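Local atomic coordinates of KLLA0F20702p (Kluyveromyces lactis, PDB entry 5Y5A), a protein that probably acts as the Est1 subunit of yeast telomerase, helping to recruit the enzyme to telomeres by binding Cdc13. Residues Ile352-Asn357 / Ile410-Lys415; His404-Val409 / Arg427-Trp432. All coordinates share one frame; numbering follows the deposited sequence.

Contact 1: Ile352-Asn357 / Ile410-Lys415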
ATOM      1  N   ILE A 352     -21.150  14.197  -4.810  1.00 46.40           N
ATOM      2  CA  ILE A 352     -21.148  15.631  -5.069  1.00 39.79           C
ATOM      3  C   ILE A 352     -19.738  16.194  -5.294  1.00 42.36           C
ATOM      4  O   ILE A 352     -19.559  17.182  -6.013  1.00 41.41           O
ATOM      5  CB  ILE A 352     -21.835  16.387  -3.895  1.00 52.06           C
ATOM      6  CG1 ILE A 352     -23.279  15.900  -3.730  1.00 52.65           C
ATOM      7  CG2 ILE A 352     -21.798  17.895  -4.088  1.00 45.69           C
ATOM      8  CD1 ILE A 352     -24.052  16.612  -2.636  1.00 45.65           C
ATOM      9  N   ARG A 353     -18.734  15.564  -4.691  1.00 40.80           N
ATOM     10  CA  ARG A 353     -17.403  16.168  -4.626  1.00 46.74           C
ATOM     11  C   ARG A 353     -16.294  15.273  -5.175  1.00 47.42           C
ATOM     12  O   ARG A 353     -15.144  15.391  -4.757  1.00 52.46           O
ATOM     13  CB  ARG A 353     -17.060  16.542  -3.175  1.00 48.41           C
ATOM     14  CG  ARG A 353     -18.110  17.383  -2.438  1.00 44.95           C
ATOM     15  CD  ARG A 353     -18.178  18.806  -2.948  1.00 43.45           C
ATOM     16  NE  ARG A 353     -19.230  19.561  -2.270  1.00 46.52           N
ATOM     17  CZ  ARG A 353     -19.431  20.865  -2.423  1.00 52.71           C
ATOM     18  NH1 ARG A 353     -18.655  21.575  -3.227  1.00 47.95           N
ATOM     19  NH2 ARG A 353     -20.415  21.461  -1.769  1.00 54.59           N
ATOM     20  N   TYR A 354     -16.623  14.380  -6.106  1.00 39.44           N
ATOM     21  CA  TYR A 354     -15.626  13.418  -6.568  1.00 38.76           C
ATOM     22  C   TYR A 354     -14.529  14.052  -7.425  1.00 39.21           C
ATOM     23  O   TYR A 354     -13.400  13.568  -7.442  1.00 41.62           O
ATOM     24  CB  TYR A 354     -16.293  12.274  -7.341  1.00 33.95           C
ATOM     25  CG  TYR A 354     -16.918  12.662  -8.666  1.00 41.49           C
ATOM     26  CD1 TYR A 354     -16.144  12.781  -9.816  1.00 45.65           C
ATOM     27  CD2 TYR A 354     -18.289  12.874  -8.775  1.00 40.98           C
ATOM     28  CE1 TYR A 354     -16.712  13.132 -11.034  1.00 43.83           C
ATOM     29  CE2 TYR A 354     -18.866  13.222  -9.988  1.00 49.11           C
ATOM     30  CZ  TYR A 354     -18.073  13.345 -11.111  1.00 44.34           C
ATOM     31  OH  TYR A 354     -18.638  13.682 -12.313  1.00 46.06           O
ATOM     32  N   ILE A 355     -14.855  15.137  -8.120  1.00 42.90           N
ATOM     33  CA  ILE A 355     -13.952  15.703  -9.125  1.00 44.80           C
ATOM     34  C   ILE A 355     -12.565  16.073  -8.574  1.00 50.98           C
ATOM     35  O   ILE A 355     -11.542  15.633  -9.101  1.00 51.37           O
ATOM     36  CB  ILE A 355     -14.584  16.935  -9.780  1.00 48.99           C
ATOM     37  CG1 ILE A 355     -15.845  16.525 -10.545  1.00 48.85           C
ATOM     38  CG2 ILE A 355     -13.581  17.633 -10.703  1.00 50.90           C
ATOM     39  CD1 ILE A 355     -16.558  17.693 -11.204  1.00 50.97           C
ATOM     40  N   LYS A 356     -12.527  16.862  -7.507  1.00 49.51           N
ATOM     41  CA  LYS A 356     -11.254  17.287  -6.935  1.00 45.19           C
ATOM     42  C   LYS A 356     -10.676  16.282  -5.930  1.00 52.61           C
ATOM     43  O   LYS A 356      -9.560  16.455  -5.435  1.00 54.34           O
ATOM     44  CB  LYS A 356     -11.422  18.648  -6.265  1.00 42.01           C
ATOM     45  CG  LYS A 356     -11.751  19.796  -7.226  1.00 41.03           C
ATOM     46  CD  LYS A 356     -11.922  21.099  -6.460  1.00 48.42           C
ATOM     47  CE  LYS A 356     -12.581  22.176  -7.321  1.00 56.32           C
ATOM     48  NZ  LYS A 356     -12.584  23.506  -6.645  1.00 61.91           N
ATOM     49  N   ASN A 357     -11.429  15.228  -5.632  1.00 43.33           N
ATOM     50  CA  ASN A 357     -11.024  14.316  -4.571  1.00 41.57           C
ATOM     51  C   ASN A 357     -10.933  12.865  -5.026  1.00 44.63           C
ATOM     52  O   ASN A 357     -10.861  11.968  -4.203  1.00 43.57           O
ATOM     53  CB  ASN A 357     -11.994  14.441  -3.390  1.00 44.00           C
ATOM     54  CG  ASN A 357     -12.015  15.850  -2.797  1.00 49.21           C
ATOM     55  OD1 ASN A 357     -11.047  16.276  -2.171  1.00 55.69           O
ATOM     56  ND2 ASN A 357     -13.117  16.581  -3.003  1.00 38.76           N
ATOM     57  N   ILE A 410     -18.212   6.872 -12.095  1.00 40.54           N
ATOM     58  CA  ILE A 410     -17.623   6.358 -13.327  1.00 40.08           C
ATOM     59  C   ILE A 410     -18.567   6.562 -14.516  1.00 43.09           C
ATOM     60  O   ILE A 410     -18.118   6.917 -15.605  1.00 45.63           O
ATOM     61  CB  ILE A 410     -17.250   4.861 -13.199  1.00 44.18           C
ATOM     62  CG1 ILE A 410     -16.345   4.635 -11.978  1.00 46.42           C
ATOM     63  CG2 ILE A 410     -16.554   4.379 -14.456  1.00 43.29           C
ATOM     64  CD1 ILE A 410     -15.997   3.157 -11.710  1.00 40.72           C
ATOM     65  N   MET A 411     -19.871   6.380 -14.302  1.00 42.20           N
ATOM     66  CA  MET A 411     -20.849   6.595 -15.372  1.00 44.00           C
ATOM     67  C   MET A 411     -20.854   8.040 -15.857  1.00 45.69           C
ATOM     68  O   MET A 411     -21.191   8.308 -17.015  1.00 47.86           O
ATOM     69  CB  MET A 411     -22.262   6.202 -14.917  1.00 48.46           C
ATOM     70  CG  MET A 411     -22.543   4.705 -14.944  1.00 44.66           C
ATOM     71  SD  MET A 411     -22.578   4.019 -16.604  1.00 50.84           S
ATOM     72  CE  MET A 411     -24.185   4.583 -17.159  1.00 46.50           C
ATOM     73  N   LYS A 412     -20.481   8.968 -14.979  1.00 41.28           N
ATOM     74  CA  LYS A 412     -20.430  10.381 -15.361  1.00 49.66           C
ATOM     75  C   LYS A 412     -19.060  10.770 -15.913  1.00 48.34           C
ATOM     76  O   LYS A 412     -18.867  11.904 -16.339  1.00 53.12           O
ATOM     77  CB  LYS A 412     -20.778  11.292 -14.175  1.00 49.77           C
ATOM     78  CG  LYS A 412     -22.103  10.978 -13.487  1.00 54.55           C
ATOM     79  CD  LYS A 412     -22.578  12.153 -12.624  1.00 60.10           C
ATOM     80  CE  LYS A 412     -23.744  11.746 -11.722  1.00 61.06           C
ATOM     81  NZ  LYS A 412     -24.274  12.892 -10.922  1.00 57.46           N
ATOM     82  N   GLU A 413     -18.108   9.838 -15.908  1.00 46.40           N
ATOM     83  CA  GLU A 413     -16.739  10.176 -16.295  1.00 52.11           C
ATOM     84  C   GLU A 413     -16.035   9.160 -17.202  1.00 49.44           C
ATOM     85  O   GLU A 413     -14.813   9.204 -17.338  1.00 45.03           O
ATOM     86  CB  GLU A 413     -15.883  10.377 -15.040  1.00 53.41           C
ATOM     87  CG  GLU A 413     -16.374  11.469 -14.105  1.00 51.28           C
ATOM     88  CD  GLU A 413     -16.269  12.855 -14.713  1.00 49.87           C
ATOM     89  OE1 GLU A 413     -16.968  13.777 -14.232  1.00 49.15           O
ATOM     90  OE2 GLU A 413     -15.476  13.027 -15.664  1.00 52.01           O
ATOM     91  N   PHE A 414     -16.784   8.268 -17.841  1.00 48.76           N
ATOM     92  CA  PHE A 414     -16.138   7.188 -18.587  1.00 47.95           C
ATOM     93  C   PHE A 414     -15.441   7.698 -19.846  1.00 52.87           C
ATOM     94  O   PHE A 414     -14.634   6.977 -20.428  1.00 54.56           O
ATOM     95  CB  PHE A 414     -17.141   6.079 -18.940  1.00 44.91           C
ATOM     96  CG  PHE A 414     -18.245   6.517 -19.868  1.00 47.42           C
ATOM     97  CD1 PHE A 414     -18.064   6.500 -21.246  1.00 43.02           C
ATOM     98  CD2 PHE A 414     -19.469   6.928 -19.362  1.00 48.49           C
ATOM     99  CE1 PHE A 414     -19.073   6.892 -22.094  1.00 42.89           C
ATOM    100  CE2 PHE A 414     -20.484   7.326 -20.208  1.00 53.80           C
ATOM    101  CZ  PHE A 414     -20.285   7.314 -21.576  1.00 53.43           C
ATOM    102  N   LYS A 415     -15.732   8.939 -20.250  1.00 52.41           N
ATOM    103  CA  LYS A 415     -15.070   9.541 -21.409  1.00 52.66           C
ATOM    104  C   LYS A 415     -13.853  10.379 -21.027  1.00 51.85           C
ATOM    105  O   LYS A 415     -13.117  10.865 -21.896  1.00 47.37           O
ATOM    106  CB  LYS A 415     -16.051  10.415 -22.204  1.00 55.11           C
ATOM    107  CG  LYS A 415     -17.189   9.642 -22.843  1.00 55.00           C
ATOM    108  CD  LYS A 415     -18.087  10.541 -23.669  1.00 64.14           C
ATOM    109  CE  LYS A 415     -19.272   9.755 -24.197  1.00 74.21           C
ATOM    110  NZ  LYS A 415     -20.204  10.585 -25.008  1.00 80.53           N
TER
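The Y354 ring meets E413 at its edge, where OE1 of E413 lies close to the ring plane. On one face the ring carries CG1 of I355, 3.5 Å above the plane and offset toward the rim; on the opposite face it has CG1 of V409. The E413 carboxylate is turned 63° from the ring. Across this edge the Y354 OH donates a hydrogen bond of 2.5 Å to E413 OE1, which receives it with its anti lone pair, pointing away from OE2. OE2 has its own donor in N416 ND2, so each carboxylate oxygen is held by a separate partner. With CG beside the backbone N (chi1 -59°), E413 lays CG 3.5 Å from Y354 CE1, and the bend at chi2 (-67°) then turns OE1 to the hydroxyl. K412 adds its CB, 3.7 Å from the Y354 OH. A phenylalanine in place of Y354 would probably keep the ring packing but leave E413 OE1 without its phenolic donor. Beside the tyrosine the helix is kinked, and N357 ND2 bonds to R353 O at 2.9 Å, in the carbonyl plane, while N357 OD1 takes R306 NH2. The pairing thus ties helix 339-379 to the loop after helix 385-410. Y422 of helix 421-433 touches both Y354 and E413, helix 306-315 packs against R353 and N357, and helix 447-462 receives I410, M411 and F414.

Contact 2: His404-Val409 / Arg427-Trp432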
ATOM      1  N   HIS A 404     -22.390   2.408  -6.051  1.00 41.63           N
ATOM      2  CA  HIS A 404     -22.418   3.855  -5.850  1.00 42.83           C
ATOM      3  C   HIS A 404     -21.318   4.520  -6.689  1.00 40.13           C
ATOM      4  O   HIS A 404     -21.576   5.489  -7.404  1.00 41.47           O
ATOM      5  CB  HIS A 404     -22.254   4.202  -4.368  1.00 35.89           C
ATOM      6  CG  HIS A 404     -22.462   5.650  -4.065  1.00 42.66           C
ATOM      7  ND1 HIS A 404     -23.692   6.264  -4.166  1.00 43.75           N
ATOM      8  CD2 HIS A 404     -21.596   6.611  -3.664  1.00 40.35           C
ATOM      9  CE1 HIS A 404     -23.577   7.538  -3.841  1.00 42.06           C
ATOM     10  NE2 HIS A 404     -22.313   7.773  -3.528  1.00 40.83           N
ATOM     11  N   LEU A 405     -20.103   3.980  -6.612  1.00 43.42           N
ATOM     12  CA  LEU A 405     -18.993   4.439  -7.450  1.00 40.99           C
ATOM     13  C   LEU A 405     -19.333   4.393  -8.929  1.00 40.04           C
ATOM     14  O   LEU A 405     -19.081   5.335  -9.656  1.00 39.27           O
ATOM     15  CB  LEU A 405     -17.747   3.590  -7.220  1.00 42.20           C
ATOM     16  CG  LEU A 405     -16.837   3.965  -6.059  1.00 52.53           C
ATOM     17  CD1 LEU A 405     -15.517   3.220  -6.180  1.00 52.89           C
ATOM     18  CD2 LEU A 405     -16.632   5.469  -6.044  1.00 45.65           C
ATOM     19  N   ILE A 406     -19.871   3.264  -9.373  1.00 40.95           N
ATOM     20  CA  ILE A 406     -20.213   3.099 -10.776  1.00 41.79           C
ATOM     21  C   ILE A 406     -21.338   4.051 -11.189  1.00 40.09           C
ATOM     22  O   ILE A 406     -21.195   4.816 -12.140  1.00 42.92           O
ATOM     23  CB  ILE A 406     -20.630   1.651 -11.075  1.00 39.66           C
ATOM     24  CG1 ILE A 406     -19.442   0.718 -10.836  1.00 43.16           C
ATOM     25  CG2 ILE A 406     -21.154   1.540 -12.512  1.00 44.61           C
ATOM     26  CD1 ILE A 406     -19.814  -0.729 -10.637  1.00 43.74           C
ATOM     27  N   ASP A 407     -22.448   4.016 -10.458  1.00 39.23           N
ATOM     28  CA  ASP A 407     -23.622   4.795 -10.834  1.00 41.41           C
ATOM     29  C   ASP A 407     -23.373   6.299 -10.762  1.00 40.90           C
ATOM     30  O   ASP A 407     -23.764   7.024 -11.664  1.00 43.10           O
ATOM     31  CB  ASP A 407     -24.826   4.436  -9.954  1.00 44.80           C
ATOM     32  CG  ASP A 407     -25.279   2.987 -10.130  1.00 48.14           C
ATOM     33  OD1 ASP A 407     -24.751   2.289 -11.023  1.00 49.61           O
ATOM     34  OD2 ASP A 407     -26.162   2.540  -9.372  1.00 49.08           O
ATOM     35  N   LYS A 408     -22.724   6.787  -9.705  1.00 43.05           N
ATOM     36  CA  LYS A 408     -22.664   8.241  -9.527  1.00 42.21           C
ATOM     37  C   LYS A 408     -21.349   8.854  -9.989  1.00 44.90           C
ATOM     38  O   LYS A 408     -21.252  10.076 -10.114  1.00 46.01           O
ATOM     39  CB  LYS A 408     -22.916   8.624  -8.060  1.00 41.71           C
ATOM     40  CG  LYS A 408     -24.143   7.983  -7.422  1.00 41.14           C
ATOM     41  CD  LYS A 408     -25.429   8.395  -8.105  1.00 49.92           C
ATOM     42  CE  LYS A 408     -26.618   7.717  -7.449  1.00 55.75           C
ATOM     43  NZ  LYS A 408     -27.863   7.925  -8.229  1.00 64.39           N
ATOM     44  N   VAL A 409     -20.334   8.034 -10.250  1.00 40.71           N
ATOM     45  CA  VAL A 409     -19.038   8.617 -10.600  1.00 43.61           C
ATOM     46  C   VAL A 409     -18.524   8.156 -11.965  1.00 38.74           C
ATOM     47  O   VAL A 409     -18.416   8.962 -12.886  1.00 51.55           O
ATOM     48  CB  VAL A 409     -17.960   8.315  -9.521  1.00 37.62           C
ATOM     49  CG1 VAL A 409     -16.671   9.031  -9.860  1.00 36.31           C
ATOM     50  CG2 VAL A 409     -18.446   8.743  -8.142  1.00 37.35           C
ATOM     51  N   ARG A 427     -11.370  -1.424 -13.470  1.00 40.26           N
ATOM     52  CA  ARG A 427     -10.441  -2.537 -13.711  1.00 42.87           C
ATOM     53  C   ARG A 427     -10.177  -3.301 -12.423  1.00 45.91           C
ATOM     54  O   ARG A 427     -10.136  -4.527 -12.397  1.00 40.01           O
ATOM     55  CB  ARG A 427      -9.103  -2.051 -14.271  1.00 40.36           C
ATOM     56  CG  ARG A 427      -9.098  -1.654 -15.728  1.00 48.05           C
ATOM     57  CD  ARG A 427      -7.674  -1.365 -16.167  1.00 44.83           C
ATOM     58  NE  ARG A 427      -6.821  -2.547 -16.073  1.00 39.31           N
ATOM     59  CZ  ARG A 427      -5.512  -2.502 -15.841  1.00 44.71           C
ATOM     60  NH1 ARG A 427      -4.803  -3.623 -15.778  1.00 44.38           N
ATOM     61  NH2 ARG A 427      -4.909  -1.330 -15.668  1.00 45.59           N
ATOM     62  N   ILE A 428      -9.992  -2.541 -11.356  1.00 44.97           N
ATOM     63  CA  ILE A 428      -9.630  -3.086 -10.067  1.00 43.32           C
ATOM     64  C   ILE A 428     -10.761  -3.936  -9.473  1.00 41.76           C
ATOM     65  O   ILE A 428     -10.514  -5.029  -8.940  1.00 40.60           O
ATOM     66  CB  ILE A 428      -9.221  -1.941  -9.142  1.00 39.89           C
ATOM     67  CG1 ILE A 428      -7.844  -1.442  -9.575  1.00 34.11           C
ATOM     68  CG2 ILE A 428      -9.234  -2.353  -7.688  1.00 35.73           C
ATOM     69  CD1 ILE A 428      -7.481  -0.140  -8.965  1.00 42.30           C
ATOM     70  N   MET A 429     -11.995  -3.454  -9.603  1.00 36.50           N
ATOM     71  CA  MET A 429     -13.159  -4.231  -9.194  1.00 43.70           C
ATOM     72  C   MET A 429     -13.198  -5.587  -9.904  1.00 45.93           C
ATOM     73  O   MET A 429     -13.317  -6.628  -9.265  1.00 41.29           O
ATOM     74  CB  MET A 429     -14.454  -3.457  -9.473  1.00 44.04           C
ATOM     75  CG  MET A 429     -14.602  -2.149  -8.677  1.00 41.56           C
ATOM     76  SD  MET A 429     -16.187  -1.331  -9.009  1.00 45.87           S
ATOM     77  CE  MET A 429     -15.863   0.336  -8.441  1.00 40.14           C
ATOM     78  N   MET A 430     -13.075  -5.564 -11.227  1.00 44.56           N
ATOM     79  CA  MET A 430     -13.160  -6.780 -12.016  1.00 47.00           C
ATOM     80  C   MET A 430     -12.000  -7.722 -11.733  1.00 43.58           C
ATOM     81  O   MET A 430     -12.181  -8.932 -11.658  1.00 43.52           O
ATOM     82  CB  MET A 430     -13.212  -6.447 -13.505  1.00 47.37           C
ATOM     83  CG  MET A 430     -14.363  -5.534 -13.867  1.00 49.63           C
ATOM     84  SD  MET A 430     -15.928  -6.127 -13.193  1.00 55.31           S
ATOM     85  CE  MET A 430     -16.043  -7.685 -14.045  1.00 43.59           C
ATOM     86  N   CYS A 431     -10.810  -7.167 -11.577  1.00 34.84           N
ATOM     87  CA  CYS A 431      -9.645  -7.992 -11.291  1.00 42.68           C
ATOM     88  C   CYS A 431      -9.766  -8.640  -9.921  1.00 41.40           C
ATOM     89  O   CYS A 431      -9.360  -9.790  -9.728  1.00 41.23           O
ATOM     90  CB  CYS A 431      -8.368  -7.166 -11.378  1.00 44.69           C
ATOM     91  SG  CYS A 431      -7.876  -6.837 -13.071  1.00 46.16           S
ATOM     92  N   TRP A 432     -10.332  -7.906  -8.970  1.00 38.40           N
ATOM     93  CA  TRP A 432     -10.580  -8.471  -7.649  1.00 38.59           C
ATOM     94  C   TRP A 432     -11.598  -9.594  -7.743  1.00 41.82           C
ATOM     95  O   TRP A 432     -11.379 -10.702  -7.238  1.00 44.36           O
ATOM     96  CB  TRP A 432     -11.085  -7.401  -6.682  1.00 36.05           C
ATOM     97  CG  TRP A 432     -11.377  -7.941  -5.310  1.00 35.26           C
ATOM     98  CD1 TRP A 432     -10.529  -8.662  -4.511  1.00 41.03           C
ATOM     99  CD2 TRP A 432     -12.589  -7.782  -4.563  1.00 34.39           C
ATOM    100  NE1 TRP A 432     -11.143  -8.967  -3.316  1.00 40.47           N
ATOM    101  CE2 TRP A 432     -12.405  -8.427  -3.318  1.00 38.74           C
ATOM    102  CE3 TRP A 432     -13.811  -7.150  -4.821  1.00 34.69           C
ATOM    103  CZ2 TRP A 432     -13.400  -8.467  -2.343  1.00 36.02           C
ATOM    104  CZ3 TRP A 432     -14.795  -7.180  -3.843  1.00 33.71           C
ATOM    105  CH2 TRP A 432     -14.584  -7.840  -2.624  1.00 36.70           C
TER
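M429 reaches from one helix to the next and lays its thioether end against L405 and I406. Its CE meets L405 CD1 at 3.7 Å, and its SD lies 4.0 Å from I406 CD1. The setting is an antiparallel helical hairpin, helix 385-410 followed by helix 421-433, within the all-helical Est1 DNA/RNA binding domain, a family of the TPR clan. The methionine chain is extended beyond CG (chi2 -178°), which carries sulfur and methyl far enough to bridge backbones whose closest CA atoms, I406 and M429, are 10.3 Å apart. L405 and I406 are neighbours in sequence and receive different parts of the one side chain, the methyl and the sulfur. Both side chains meet the methionine at a slant, and no hydrogen bond joins the segments: this is purely apolar packing between buried side chains.

Other helices close the surroundings. L405 also touches I361 of helix 339-379, and I406 packs on F449, S452 and M453 of helix 447-462. Next to M429 in the chain, M430 packs on an aromatic side chain of the bound peptide, so this turn of helix 421-433 serves both the hairpin interior and the peptide site. R427 is gripped by salt bridges to E484, D485 and D500. On the partner helix a wider pi-type turn spans 406-409, where the bond from V409 N to L405 O is weak. Besides CD1, L405 also offers CB to the methionine methyl, 4.0 Å from M429 CE.

Contact 1 is partly buried and polar, built on a tyrosine-glutamate hydrogen bond at a loop; contact 2 is buried, with apolar side chains alone meeting between two helices. Their centres lie 12 Å apart, and helix 385-410 runs from one to the other: the backbone N of I410 and of M411 probably bonds to the carbonyls of L405 and I406, five residues back, in the pi-type manner. Y354 also reaches this helix, its CE2 lying 4.0 Å from K408 O. Along the chain the segments alternate; contact 1 fastens helix 339-379 to the loop at the end of helix 385-410, and contact 2 joins helix 385-410 to helix 421-433.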